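Long-range contacts in beta-galactosidase (Bacillus circulans, PDB 4MAD), which probably hydrolyses terminal non-reducing beta-D-galactose residues from beta-D-galactosides, as a family 35 glycoside hydrolase: residues Asn61-Tyr66 and Val97-Ile102; Leu198-Gly203 and Ile217-Asn222; Asp254-Glu259 and Tyr306-Thr311. One frame throughout, in Å; residues are numbered along the deposited sequence.

Contact 1 of 3, residues Asn61-Tyr66 and Val97-Ile102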
loop_
_atom_site.group_PDB
_atom_site.type_symbol
_atom_site.label_atom_id
_atom_site.label_comp_id
_atom_site.label_asym_id
_atom_site.label_seq_id
_atom_site.Cartn_x
_atom_site.Cartn_y
_atom_site.Cartn_z
ATOM N N ASN A 61 5.337 21.598 -11.216
ATOM C CA ASN A 61 5.437 22.669 -10.263
ATOM C C ASN A 61 4.911 22.287 -8.881
ATOM O O ASN A 61 5.085 23.021 -7.972
ATOM C CB ASN A 61 4.814 23.951 -10.751
ATOM C CG ASN A 61 3.338 23.813 -11.141
ATOM O OD1 ASN A 61 2.643 22.917 -10.761
ATOM N ND2 ASN A 61 2.906 24.731 -11.954
ATOM N N THR A 62 4.335 21.096 -8.769
ATOM C CA THR A 62 3.676 20.650 -7.586
ATOM C C THR A 62 3.917 19.149 -7.390
ATOM O O THR A 62 4.050 18.455 -8.342
ATOM C CB THR A 62 2.191 20.937 -7.740
ATOM O OG1 THR A 62 1.987 22.289 -8.101
ATOM C CG2 THR A 62 1.468 20.633 -6.487
ATOM N N VAL A 63 3.948 18.703 -6.140
ATOM C CA VAL A 63 3.947 17.299 -5.791
ATOM C C VAL A 63 2.730 17.067 -4.889
ATOM O O VAL A 63 2.355 17.910 -4.158
ATOM C CB VAL A 63 5.229 16.810 -5.076
ATOM C CG1 VAL A 63 5.453 17.506 -3.788
ATOM C CG2 VAL A 63 5.185 15.356 -4.865
ATOM N N GLU A 64 2.115 15.901 -5.036
ATOM C CA GLU A 64 0.935 15.568 -4.329
ATOM C C GLU A 64 1.152 14.256 -3.616
ATOM O O GLU A 64 1.626 13.347 -4.204
ATOM C CB GLU A 64 -0.243 15.442 -5.280
ATOM C CG GLU A 64 -1.509 14.942 -4.690
ATOM C CD GLU A 64 -1.549 13.421 -4.667
ATOM O OE1 GLU A 64 -1.372 12.798 -5.701
ATOM O OE2 GLU A 64 -1.735 12.893 -3.584
ATOM N N THR A 65 0.764 14.195 -2.355
ATOM C CA THR A 65 0.826 12.967 -1.632
ATOM C C THR A 65 -0.416 12.732 -0.805
ATOM O O THR A 65 -0.965 13.624 -0.290
ATOM C CB THR A 65 2.028 12.910 -0.695
ATOM O OG1 THR A 65 2.153 11.613 -0.125
ATOM C CG2 THR A 65 1.872 13.921 0.390
ATOM N N TYR A 66 -0.807 11.481 -0.683
ATOM C CA TYR A 66 -1.739 11.052 0.318
ATOM C C TYR A 66 -1.061 11.040 1.678
ATOM O O TYR A 66 0.121 11.117 1.739
ATOM C CB TYR A 66 -2.209 9.632 0.064
ATOM C CG TYR A 66 -3.227 9.426 -1.005
ATOM C CD1 TYR A 66 -4.447 10.032 -0.968
ATOM C CD2 TYR A 66 -2.995 8.533 -2.017
ATOM C CE1 TYR A 66 -5.382 9.788 -1.951
ATOM C CE2 TYR A 66 -3.900 8.304 -2.961
ATOM C CZ TYR A 66 -5.111 8.920 -2.946
ATOM O OH TYR A 66 -6.019 8.681 -3.936
ATOM N N VAL A 97 13.223 21.876 -2.733
ATOM C CA VAL A 97 13.436 21.574 -4.107
ATOM C C VAL A 97 12.619 22.513 -4.954
ATOM O O VAL A 97 12.827 22.590 -6.116
ATOM C CB VAL A 97 13.028 20.125 -4.385
ATOM C CG1 VAL A 97 12.641 19.920 -5.763
ATOM C CG2 VAL A 97 14.084 19.202 -3.955
ATOM N N GLY A 98 11.728 23.262 -4.332
ATOM C CA GLY A 98 10.931 24.199 -5.057
ATOM C C GLY A 98 9.610 23.748 -5.644
ATOM O O GLY A 98 9.231 24.252 -6.661
ATOM N N LEU A 99 8.918 22.846 -4.983
ATOM C CA LEU A 99 7.614 22.410 -5.441
ATOM C C LEU A 99 6.512 22.887 -4.509
ATOM O O LEU A 99 6.655 22.855 -3.341
ATOM C CB LEU A 99 7.533 20.894 -5.538
ATOM C CG LEU A 99 8.508 20.242 -6.487
ATOM C CD1 LEU A 99 8.805 18.823 -6.148
ATOM C CD2 LEU A 99 7.967 20.315 -7.808
ATOM N N HIS A 100 5.403 23.284 -5.079
ATOM C CA HIS A 100 4.206 23.409 -4.290
ATOM C C HIS A 100 3.789 22.020 -3.847
ATOM O O HIS A 100 4.172 21.059 -4.416
ATOM C CB HIS A 100 3.069 24.006 -5.069
ATOM C CG HIS A 100 3.375 25.319 -5.655
ATOM N ND1 HIS A 100 3.803 26.374 -4.897
ATOM C CD2 HIS A 100 3.358 25.748 -6.933
ATOM C CE1 HIS A 100 4.030 27.403 -5.680
ATOM N NE2 HIS A 100 3.769 27.053 -6.922
ATOM N N VAL A 101 3.005 21.978 -2.800
ATOM C CA VAL A 101 2.496 20.707 -2.278
ATOM C C VAL A 101 0.956 20.608 -2.132
ATOM O O VAL A 101 0.346 21.456 -1.616
ATOM C CB VAL A 101 3.127 20.407 -0.933
ATOM C CG1 VAL A 101 2.548 19.157 -0.331
ATOM C CG2 VAL A 101 4.597 20.274 -1.078
ATOM N N ILE A 102 0.381 19.512 -2.592
ATOM C CA ILE A 102 -1.009 19.196 -2.368
ATOM C C ILE A 102 -1.006 17.989 -1.441
ATOM O O ILE A 102 -0.272 17.100 -1.654
ATOM C CB ILE A 102 -1.720 18.837 -3.653
ATOM C CG1 ILE A 102 -1.840 20.056 -4.568
ATOM C CG2 ILE A 102 -3.078 18.328 -3.385
ATOM C CD1 ILE A 102 -2.373 19.778 -5.904
HETATM O O HOH W 1 6.743 25.268 -7.870
#
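N61 O meets H100 N at 2.9 Å, the first rung of a ladder joining strands two and three of the (beta/alpha)8 barrel. The evidence for a parallel pairing is the alternation that follows: V63 N to H100 O, I102 N to V63 O, then T65 N to I102 O, the longest at 3.2 Å, all with donor angles above 150°. N61 O accepts twice, since a water bound also to G98 O donates to it, so the start of the ladder is tied to the Schellman turn that ends helix 87-97. The side chain of N61 is satisfied as well: OD1 takes the amide of L34 and, at 2.8 Å, the hydroxyl of T62, which approaches from 44° out of the carbonyl plane, while ND2 donates to R32 O. With CG2 of T62 anti to its backbone N, OG1 stands at the edge of the H100 imidazole and CG2 reaches CG1 of I102 (3.9 Å). An alanine at T62 would probably cost N61 OD1 one of its two donors and open a gap beside I102 CG1. On the same face, E64 sends OE1 to N283 ND2; the side chain of E64 lies about 6 Å from that of E247, the predicted nucleophile. Toward the helices, V63 and V101 lie side by side, CG1 of V63 resting 4.0 Å from CG2 of V101.

Contact 2 of 3, residues Leu198-Gly203 and Ile217-Asn222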
loop_
_atom_site.group_PDB
_atom_site.type_symbol
_atom_site.label_atom_id
_atom_site.label_comp_id
_atom_site.label_asym_id
_atom_site.label_seq_id
_atom_site.Cartn_x
_atom_site.Cartn_y
_atom_site.Cartn_z
ATOM N N LEU A 198 -9.668 23.818 -0.592
ATOM C CA LEU A 198 -10.166 22.486 -0.305
ATOM C C LEU A 198 -10.896 21.927 -1.501
ATOM O O LEU A 198 -11.563 22.625 -2.153
ATOM C CB LEU A 198 -11.149 22.520 0.862
ATOM C CG LEU A 198 -10.637 22.953 2.218
ATOM C CD1 LEU A 198 -11.618 22.659 3.332
ATOM C CD2 LEU A 198 -9.340 22.392 2.513
ATOM N N PHE A 199 -10.743 20.669 -1.794
ATOM C CA PHE A 199 -11.347 20.167 -2.995
ATOM C C PHE A 199 -11.637 18.700 -2.825
ATOM O O PHE A 199 -11.106 18.128 -1.984
ATOM C CB PHE A 199 -10.423 20.400 -4.186
ATOM C CG PHE A 199 -9.168 19.629 -4.119
ATOM C CD1 PHE A 199 -9.099 18.370 -4.592
ATOM C CD2 PHE A 199 -8.036 20.160 -3.548
ATOM C CE1 PHE A 199 -7.938 17.666 -4.501
ATOM C CE2 PHE A 199 -6.872 19.445 -3.489
ATOM C CZ PHE A 199 -6.830 18.225 -3.938
ATOM N N THR A 200 -12.419 18.140 -3.723
ATOM C CA THR A 200 -12.719 16.728 -3.802
ATOM C C THR A 200 -12.304 16.186 -5.168
ATOM O O THR A 200 -12.023 16.915 -6.055
ATOM C CB THR A 200 -14.223 16.429 -3.625
ATOM O OG1 THR A 200 -14.990 17.197 -4.521
ATOM C CG2 THR A 200 -14.641 16.731 -2.173
ATOM N N SER A 201 -12.259 14.872 -5.270
ATOM C CA SER A 201 -12.074 14.240 -6.551
ATOM C C SER A 201 -13.021 13.077 -6.688
ATOM O O SER A 201 -13.350 12.467 -5.750
ATOM C CB SER A 201 -10.617 13.814 -6.777
ATOM O OG SER A 201 -10.197 12.752 -5.964
ATOM N N ASP A 202 -13.468 12.846 -7.894
ATOM C CA ASP A 202 -14.307 11.721 -8.194
ATOM C C ASP A 202 -14.141 11.291 -9.650
ATOM O O ASP A 202 -13.593 12.000 -10.418
ATOM C CB ASP A 202 -15.752 12.040 -7.965
ATOM C CG ASP A 202 -16.115 12.087 -6.524
ATOM O OD1 ASP A 202 -16.290 11.047 -5.922
ATOM O OD2 ASP A 202 -16.235 13.183 -6.019
ATOM N N GLY A 203 -14.635 10.105 -9.980
ATOM C CA GLY A 203 -14.756 9.697 -11.360
ATOM C C GLY A 203 -15.842 10.504 -12.058
ATOM O O GLY A 203 -16.732 10.934 -11.464
ATOM N N ILE A 217 -17.623 23.336 -2.374
ATOM C CA ILE A 217 -16.289 22.800 -2.570
ATOM C C ILE A 217 -15.938 22.453 -4.037
ATOM O O ILE A 217 -16.669 21.769 -4.677
ATOM C CB ILE A 217 -16.090 21.563 -1.656
ATOM C CG1 ILE A 217 -16.191 21.938 -0.180
ATOM C CG2 ILE A 217 -14.814 20.949 -1.926
ATOM C CD1 ILE A 217 -15.186 22.896 0.278
ATOM N N PHE A 218 -14.787 22.910 -4.497
ATOM C CA PHE A 218 -14.287 22.666 -5.844
ATOM C C PHE A 218 -14.173 21.156 -6.083
ATOM O O PHE A 218 -13.680 20.470 -5.276
ATOM C CB PHE A 218 -12.910 23.330 -5.940
ATOM C CG PHE A 218 -12.229 23.198 -7.269
ATOM C CD1 PHE A 218 -12.828 23.594 -8.423
ATOM C CD2 PHE A 218 -10.952 22.711 -7.350
ATOM C CE1 PHE A 218 -12.193 23.465 -9.605
ATOM C CE2 PHE A 218 -10.338 22.584 -8.532
ATOM C CZ PHE A 218 -10.956 22.957 -9.651
ATOM N N GLU A 219 -14.594 20.705 -7.247
ATOM C CA GLU A 219 -14.471 19.312 -7.638
ATOM C C GLU A 219 -13.467 19.111 -8.788
ATOM O O GLU A 219 -13.357 19.924 -9.662
ATOM C CB GLU A 219 -15.837 18.689 -7.974
ATOM C CG GLU A 219 -15.865 17.296 -8.536
ATOM C CD GLU A 219 -15.606 16.211 -7.499
ATOM O OE1 GLU A 219 -14.622 16.327 -6.813
ATOM O OE2 GLU A 219 -16.380 15.253 -7.417
ATOM N N THR A 220 -12.767 17.997 -8.735
ATOM C CA THR A 220 -11.835 17.598 -9.772
ATOM C C THR A 220 -12.236 16.202 -10.212
ATOM O O THR A 220 -12.952 15.592 -9.523
ATOM C CB THR A 220 -10.415 17.572 -9.258
ATOM O OG1 THR A 220 -10.292 16.713 -8.146
ATOM C CG2 THR A 220 -9.966 18.967 -8.867
ATOM N N VAL A 221 -11.846 15.666 -11.308
ATOM C CA VAL A 221 -12.036 14.289 -11.710
ATOM C C VAL A 221 -10.738 13.534 -11.983
ATOM O O VAL A 221 -9.726 14.149 -12.248
ATOM C CB VAL A 221 -12.919 14.205 -12.968
ATOM C CG1 VAL A 221 -14.316 14.728 -12.675
ATOM C CG2 VAL A 221 -12.285 14.975 -14.116
ATOM N N ASN A 222 -10.958 12.212 -11.933
ATOM C CA ASN A 222 -9.903 11.275 -12.098
ATOM C C ASN A 222 -10.150 10.366 -13.281
ATOM O O ASN A 222 -11.208 9.886 -13.438
ATOM C CB ASN A 222 -9.821 10.439 -10.832
ATOM C CG ASN A 222 -9.558 11.262 -9.615
ATOM O OD1 ASN A 222 -9.019 12.319 -9.706
ATOM N ND2 ASN A 222 -9.865 10.713 -8.464
HETATM O O HOH W 2 -13.295 24.710 -2.666
HETATM O O HOH W 3 -17.152 18.945 -4.246
#
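T200 O is gripped twice by T220: the hydroxyl OG1 donates at 2.7 Å and the amide N at 3.0 Å, arriving from opposite faces of the carbonyl plane. The bifurcated grip sits in a parallel pairing of strands five and six of the (beta/alpha)8 barrel, the two strands of a beta-alpha-beta unit whose crossover carries helix 206-212. What brings OG1 there is its torsion, placed between the backbone N and carbonyl carbon of T220 (chi1 57°), which turns it toward the neighbouring strand and within reach of T200 O. The other rungs are routine: T200 N to F218 O, D202 N to T220 O and N222 N to D202 O. Where the pairing begins, waters take over: one bridges L198 O and F218 N, another bridges T200 OG1 and I217 O, while CG2 of I217 lies against CA of F199 (3.7 Å).

On the face of T200 and D202, the bent chain of E219 crosses both side chains at about a right angle. Its OE2 comes to 2.5 Å from D202 OD2; two acid oxygens this close probably share a proton. The other oxygen of D202 accepts from G173 N, which fixes the rotation of that carboxylate. E219 OE1 is less surely placed, and its short approach to T200 OG1 is therefore doubtful.

The opposite face points into the barrel. F199 CB packs on CD2 of F218 (4.0 Å), and T220 rests on M244 and M246. Toward the active site, N222 ND2 donates mainly to E171, the predicted proton donor, and more weakly to S201 OG, 3.2 Å away.

Contact 3 of 3, residues Asp254-Glu259 and Tyr306-Thr311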
loop_
_atom_site.group_PDB
_atom_site.type_symbol
_atom_site.label_atom_id
_atom_site.label_comp_id
_atom_site.label_asym_id
_atom_site.label_seq_id
_atom_site.Cartn_x
_atom_site.Cartn_y
_atom_site.Cartn_z
ATOM N N ASP A 254 -0.448 -3.701 -10.456
ATOM C CA ASP A 254 -0.550 -5.125 -10.678
ATOM C C ASP A 254 -1.059 -5.874 -9.440
ATOM O O ASP A 254 -0.731 -5.550 -8.356
ATOM C CB ASP A 254 0.811 -5.713 -10.981
ATOM C CG ASP A 254 1.414 -5.207 -12.253
ATOM O OD1 ASP A 254 0.697 -4.728 -13.085
ATOM O OD2 ASP A 254 2.620 -5.329 -12.387
ATOM N N HIS A 255 -1.852 -6.907 -9.703
ATOM C CA HIS A 255 -2.177 -7.934 -8.728
ATOM C C HIS A 255 -1.355 -9.212 -8.984
ATOM O O HIS A 255 -1.015 -9.499 -10.083
ATOM C CB HIS A 255 -3.648 -8.342 -8.802
ATOM C CG HIS A 255 -4.644 -7.221 -8.730
ATOM N ND1 HIS A 255 -4.785 -6.413 -7.634
ATOM C CD2 HIS A 255 -5.599 -6.834 -9.588
ATOM C CE1 HIS A 255 -5.768 -5.570 -7.824
ATOM N NE2 HIS A 255 -6.301 -5.825 -8.990
ATOM N N TRP A 256 -1.123 -10.014 -7.965
ATOM C CA TRP A 256 -0.390 -11.230 -8.190
ATOM C C TRP A 256 -1.146 -12.092 -9.216
ATOM O O TRP A 256 -2.298 -12.186 -9.178
ATOM C CB TRP A 256 -0.166 -12.008 -6.880
ATOM C CG TRP A 256 0.734 -11.321 -5.942
ATOM C CD1 TRP A 256 0.406 -10.707 -4.808
ATOM C CD2 TRP A 256 2.150 -11.196 -6.062
ATOM N NE1 TRP A 256 1.504 -10.199 -4.197
ATOM C CE2 TRP A 256 2.600 -10.484 -4.952
ATOM C CE3 TRP A 256 3.082 -11.633 -6.990
ATOM C CZ2 TRP A 256 3.941 -10.187 -4.761
ATOM C CZ3 TRP A 256 4.387 -11.317 -6.803
ATOM C CH2 TRP A 256 4.808 -10.598 -5.705
ATOM N N GLY A 257 -0.420 -12.656 -10.152
ATOM C CA GLY A 257 -0.983 -13.470 -11.191
ATOM C C GLY A 257 -1.346 -12.783 -12.500
ATOM O O GLY A 257 -1.613 -13.433 -13.466
ATOM N N GLU A 258 -1.330 -11.461 -12.483
ATOM C CA GLU A 258 -1.557 -10.637 -13.670
ATOM C C GLU A 258 -0.332 -10.443 -14.529
ATOM O O GLU A 258 0.716 -10.633 -14.074
ATOM C CB GLU A 258 -2.140 -9.311 -13.280
ATOM C CG GLU A 258 -3.525 -9.426 -12.829
ATOM C CD GLU A 258 -4.107 -8.176 -12.247
ATOM O OE1 GLU A 258 -3.426 -7.159 -12.142
ATOM O OE2 GLU A 258 -5.254 -8.252 -11.878
ATOM N N GLU A 259 -0.525 -10.070 -15.784
ATOM C CA GLU A 259 0.502 -9.541 -16.630
ATOM C C GLU A 259 0.826 -8.125 -16.146
ATOM O O GLU A 259 -0.049 -7.448 -15.694
ATOM C CB GLU A 259 0.056 -9.527 -18.082
ATOM C CG GLU A 259 0.946 -8.706 -18.947
ATOM C CD GLU A 259 0.626 -8.765 -20.445
ATOM O OE1 GLU A 259 -0.534 -8.933 -20.761
ATOM O OE2 GLU A 259 1.558 -8.611 -21.225
ATOM N N TYR A 306 -10.913 -12.090 -4.652
ATOM C CA TYR A 306 -10.036 -11.243 -3.882
ATOM C C TYR A 306 -8.730 -11.149 -4.669
ATOM O O TYR A 306 -8.246 -12.133 -5.138
ATOM C CB TYR A 306 -9.805 -11.839 -2.489
ATOM C CG TYR A 306 -8.609 -11.263 -1.768
ATOM C CD1 TYR A 306 -8.685 -10.066 -1.100
ATOM C CD2 TYR A 306 -7.408 -11.889 -1.781
ATOM C CE1 TYR A 306 -7.611 -9.528 -0.475
ATOM C CE2 TYR A 306 -6.320 -11.353 -1.156
ATOM C CZ TYR A 306 -6.420 -10.156 -0.510
ATOM O OH TYR A 306 -5.357 -9.595 0.113
ATOM N N GLN A 307 -8.199 -9.952 -4.842
ATOM C CA GLN A 307 -7.032 -9.740 -5.693
ATOM C C GLN A 307 -5.978 -8.871 -4.996
ATOM O O GLN A 307 -6.154 -7.729 -4.831
ATOM C CB GLN A 307 -7.450 -9.069 -6.994
ATOM C CG GLN A 307 -8.654 -9.608 -7.654
ATOM C CD GLN A 307 -9.256 -8.658 -8.706
ATOM O OE1 GLN A 307 -9.671 -7.587 -8.418
ATOM N NE2 GLN A 307 -9.293 -9.107 -9.912
ATOM N N PRO A 308 -4.912 -9.482 -4.582
ATOM C CA PRO A 308 -3.931 -8.795 -3.776
ATOM C C PRO A 308 -2.982 -8.041 -4.691
ATOM O O PRO A 308 -2.574 -8.569 -5.679
ATOM C CB PRO A 308 -3.237 -9.933 -3.042
ATOM C CG PRO A 308 -3.458 -11.067 -3.872
ATOM C CD PRO A 308 -4.753 -10.921 -4.495
ATOM N N THR A 309 -2.691 -6.807 -4.351
ATOM C CA THR A 309 -1.765 -6.000 -5.093
ATOM C C THR A 309 -0.334 -6.422 -4.751
ATOM O O THR A 309 -0.099 -6.831 -3.671
ATOM C CB THR A 309 -2.003 -4.519 -4.778
ATOM O OG1 THR A 309 -3.258 -4.111 -5.315
ATOM C CG2 THR A 309 -0.892 -3.651 -5.348
ATOM N N ILE A 310 0.569 -6.331 -5.709
ATOM C CA ILE A 310 1.913 -6.808 -5.549
ATOM C C ILE A 310 2.788 -5.857 -4.723
ATOM O O ILE A 310 2.408 -4.802 -4.401
ATOM C CB ILE A 310 2.632 -7.057 -6.904
ATOM C CG1 ILE A 310 2.813 -5.780 -7.688
ATOM C CG2 ILE A 310 1.869 -8.082 -7.760
ATOM C CD1 ILE A 310 3.641 -5.995 -8.933
ATOM N N THR A 311 3.987 -6.301 -4.411
ATOM C CA THR A 311 4.916 -5.477 -3.671
ATOM C C THR A 311 5.389 -4.192 -4.394
ATOM O O THR A 311 5.332 -3.147 -3.851
ATOM C CB THR A 311 6.177 -6.285 -3.302
ATOM O OG1 THR A 311 5.798 -7.389 -2.550
ATOM C CG2 THR A 311 7.143 -5.396 -2.520
HETATM O O HOH W 4 1.451 -8.403 -2.083
#
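The loop 254-259 meets 306-311 through a single backbone bridge centred on H255 and T309, with I310 N donating to D254 O (3.1 Å) and W256 N donating to P308 O (3.1 Å), the latter at a C=O...donor angle of 171°. From H255 itself the chain reverses in a type II turn ending at E258. The turn brings E258 back beside H255, and its OE1 accepts from H255 N at 2.9 Å from above the carboxylate plane, satisfying that amide from within the loop.

The side chains pack in two groups, W256 with I310 and P308, and H255 with Q307. The indole of W256 is covered on one face by I310, whose CG2 stands 3.8 Å from the centroid of the five-membered ring and 19° off its normal, a CH-pi contact. P308 CG comes to the rim of that indole, 4.0 Å from CD1. NE1 of W256 donates to a water that in turn donates to T309 O, linking ring and backbone. I310 has CG1 between its backbone N and carbonyl carbon (chi1 64°), which carries CD1 alongside D254 to 3.5 Å from its CB; the carboxylate of D254 is taken by H260 and H261. On the other side of the bridge, Q307 CB sits 3.7 Å over the centre of the H255 ring, a second CH-pi contact that does not depend on which way the imidazole is turned.

T311 OG1 donates to R549 O and W256 meets the ring of W551, both on strand 545-551. The loop after strand 281-284 carries a two-stranded antiparallel sheet, 306-308 paired with 299-301. The arrangement is that of two beta-to-alpha loops of a (beta/alpha)8 barrel, those after strands seven and eight, joined by a short backbone bridge.

In the fold
Along the chain each contact closes before the next opens, and all lie within the family 35 range. Contacts 1 and 2 belong to one closed eight-stranded parallel sheet, pairing strands two with three and five with six; strand 163-167 alone separates them on the shorter way round the barrel. Their centres lie about 17 Å apart, yet I102 CG2 packs on F199 CZ (3.8 Å) inside the barrel. Contact 3 stands apart, its centre about 29 Å from that of contact 1 and about 28 Å from that of contact 2, in loops leaving strands 244-249 and 281-284. The first two supply two of the eight pairings of the barrel holding the predicted catalytic pair; the third joins its loops near the beta-rich remainder.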